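Local coordinates for regulatory protein of LacI family (Chloroflexus aggregans, PDB 3BBL) that probably regulates transcription as a LacI-family DNA-binding protein, its periplasmic-binding-protein-like part presumably sensing a small effector molecule, at residues 191-196 against 221-226. Sequence-based numbering, arbitrary orientation.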
loop_
_atom_site.group_PDB
_atom_site.type_symbol
_atom_site.label_atom_id
_atom_site.label_comp_id
_atom_site.label_asym_id
_atom_site.label_seq_id
_atom_site.Cartn_x
_atom_site.Cartn_y
_atom_site.Cartn_z
ATOM N N ALA A 191 3.885 -7.503 27.534
ATOM C CA ALA A 191 3.541 -7.734 26.149
ATOM C C ALA A 191 2.314 -6.916 25.745
ATOM O O ALA A 191 1.391 -6.712 26.535
ATOM C CB ALA A 191 3.307 -9.220 25.901
ATOM N N ILE A 192 2.324 -6.444 24.503
ATOM C CA ILE A 192 1.233 -5.648 23.974
ATOM C C ILE A 192 0.760 -6.149 22.618
ATOM O O ILE A 192 1.551 -6.336 21.696
ATOM C CB ILE A 192 1.649 -4.164 23.847
ATOM C CG1 ILE A 192 1.892 -3.582 25.243
ATOM C CG2 ILE A 192 0.568 -3.364 23.137
ATOM C CD1 ILE A 192 2.358 -2.141 25.253
HETATM N N MSE A 193 -0.545 -6.374 22.517
HETATM C CA MSE A 193 -1.191 -6.814 21.284
HETATM C C MSE A 193 -1.876 -5.561 20.706
HETATM O O MSE A 193 -2.518 -4.813 21.439
HETATM C CB MSE A 193 -2.226 -7.898 21.630
HETATM C CG MSE A 193 -3.163 -8.317 20.522
HETATM SE SE MSE A 193 -2.380 -9.702 19.387
HETATM C CE MSE A 193 -2.565 -8.812 17.650
ATOM N N THR A 194 -1.729 -5.307 19.410
ATOM C CA THR A 194 -2.380 -4.136 18.808
ATOM C C THR A 194 -3.347 -4.566 17.699
ATOM O O THR A 194 -3.171 -5.625 17.090
ATOM C CB THR A 194 -1.341 -3.139 18.231
ATOM O OG1 THR A 194 -0.674 -3.719 17.107
ATOM C CG2 THR A 194 -0.322 -2.783 19.287
ATOM N N LEU A 195 -4.369 -3.758 17.426
ATOM C CA LEU A 195 -5.330 -4.139 16.393
ATOM C C LEU A 195 -4.940 -3.871 14.950
ATOM O O LEU A 195 -5.673 -4.245 14.039
ATOM C CB LEU A 195 -6.711 -3.558 16.688
ATOM C CG LEU A 195 -7.353 -4.166 17.947
ATOM C CD1 LEU A 195 -8.876 -4.030 17.863
ATOM C CD2 LEU A 195 -6.968 -5.628 18.089
ATOM N N ASN A 196 -3.803 -3.211 14.743
ATOM C CA ASN A 196 -3.257 -2.988 13.406
ATOM C C ASN A 196 -1.781 -2.655 13.567
ATOM O O ASN A 196 -1.345 -2.314 14.662
ATOM C CB ASN A 196 -4.044 -1.928 12.603
ATOM C CG ASN A 196 -3.738 -0.502 12.995
ATOM O OD1 ASN A 196 -4.365 0.423 12.479
ATOM N ND2 ASN A 196 -2.792 -0.304 13.889
ATOM N N ILE A 221 2.920 -7.571 19.266
ATOM C CA ILE A 221 2.387 -8.297 18.120
ATOM C C ILE A 221 1.318 -7.411 17.507
ATOM O O ILE A 221 0.420 -6.945 18.204
ATOM C CB ILE A 221 1.767 -9.661 18.510
ATOM C CG1 ILE A 221 2.849 -10.592 19.051
ATOM C CG2 ILE A 221 1.121 -10.304 17.290
ATOM C CD1 ILE A 221 2.363 -12.001 19.328
ATOM N N GLY A 222 1.440 -7.157 16.208
ATOM C CA GLY A 222 0.475 -6.314 15.524
ATOM C C GLY A 222 -0.558 -7.112 14.761
ATOM O O GLY A 222 -0.722 -8.318 14.975
ATOM N N PHE A 223 -1.267 -6.426 13.867
ATOM C CA PHE A 223 -2.300 -7.054 13.047
ATOM C C PHE A 223 -2.341 -6.414 11.670
ATOM O O PHE A 223 -2.351 -5.183 11.559
ATOM C CB PHE A 223 -3.666 -6.923 13.736
ATOM C CG PHE A 223 -4.628 -8.045 13.422
ATOM C CD1 PHE A 223 -4.926 -9.006 14.384
ATOM C CD2 PHE A 223 -5.248 -8.131 12.172
ATOM C CE1 PHE A 223 -5.836 -10.038 14.114
ATOM C CE2 PHE A 223 -6.156 -9.158 11.893
ATOM C CZ PHE A 223 -6.450 -10.112 12.866
ATOM N N ASP A 224 -2.361 -7.301 10.669
ATOM C CA ASP A 224 -2.402 -7.102 9.203
ATOM C C ASP A 224 -1.075 -7.201 8.481
ATOM O O ASP A 224 -1.014 -6.968 7.285
ATOM C CB ASP A 224 -3.109 -5.818 8.675
ATOM C CG ASP A 224 -3.939 -5.109 9.689
ATOM O OD1 ASP A 224 -3.751 -3.879 9.741
ATOM O OD2 ASP A 224 -4.756 -5.725 10.406
ATOM N N ASP A 225 -0.017 -7.540 9.200
ATOM C CA ASP A 225 1.293 -7.737 8.594
ATOM C C ASP A 225 1.531 -6.861 7.362
ATOM O O ASP A 225 1.817 -7.347 6.278
ATOM C CB ASP A 225 1.412 -9.217 8.233
ATOM C CG ASP A 225 2.793 -9.605 7.785
ATOM O OD1 ASP A 225 3.749 -8.923 8.186
ATOM O OD2 ASP A 225 2.924 -10.604 7.047
ATOM N N ALA A 226 1.381 -5.559 7.542
ATOM C CA ALA A 226 1.574 -4.606 6.465
ATOM C C ALA A 226 2.963 -4.748 5.873
ATOM O O ALA A 226 3.911 -5.132 6.561
ATOM C CB ALA A 226 1.377 -3.203 6.974
#
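Ile221 pairs with Met193, a selenomethionine, in a parallel bridge between neighbouring strands of a beta-alpha-beta unit (strand 191-194, helix 197-209, strand 219-223) in the periplasmic-binding-protein-like fold. Ile221 N donates to Ile192 O at 3.1 Å, and Thr194 N donates to Ile221 O at 3.0 Å, both bonds fairly straight. Met193 and Ile221 lie on the face of the sheet that helix 109-123 covers, where both touch Ala116. CG is anti to the backbone N (chi1 170°), and bends at chi2 and chi3 then carry the end of the Met193 side chain across to strand 219-223. Its CE meets Ile221 CG2 at 4.0 Å and, at the same distance, the edge of the Phe223 ring at CD1. Beyond the bridge, strand 191-194 ends in a turn that leads into helix 197-209, with Asn196 as N-cap residue, and Leu195 O lies 3.4 Å from Phe223 CB. Around this turn Thr194 OG1 donates to Asn196 O at 2.9 Å, coming from above the carbonyl plane. A valine in place of Thr194 would probably leave Asn196 O without this hydroxyl donor and the turn before the helix less firmly held. The same OG1 sits 3.2 Å from Gly222 CA, where strand 219-223 carries no side chain.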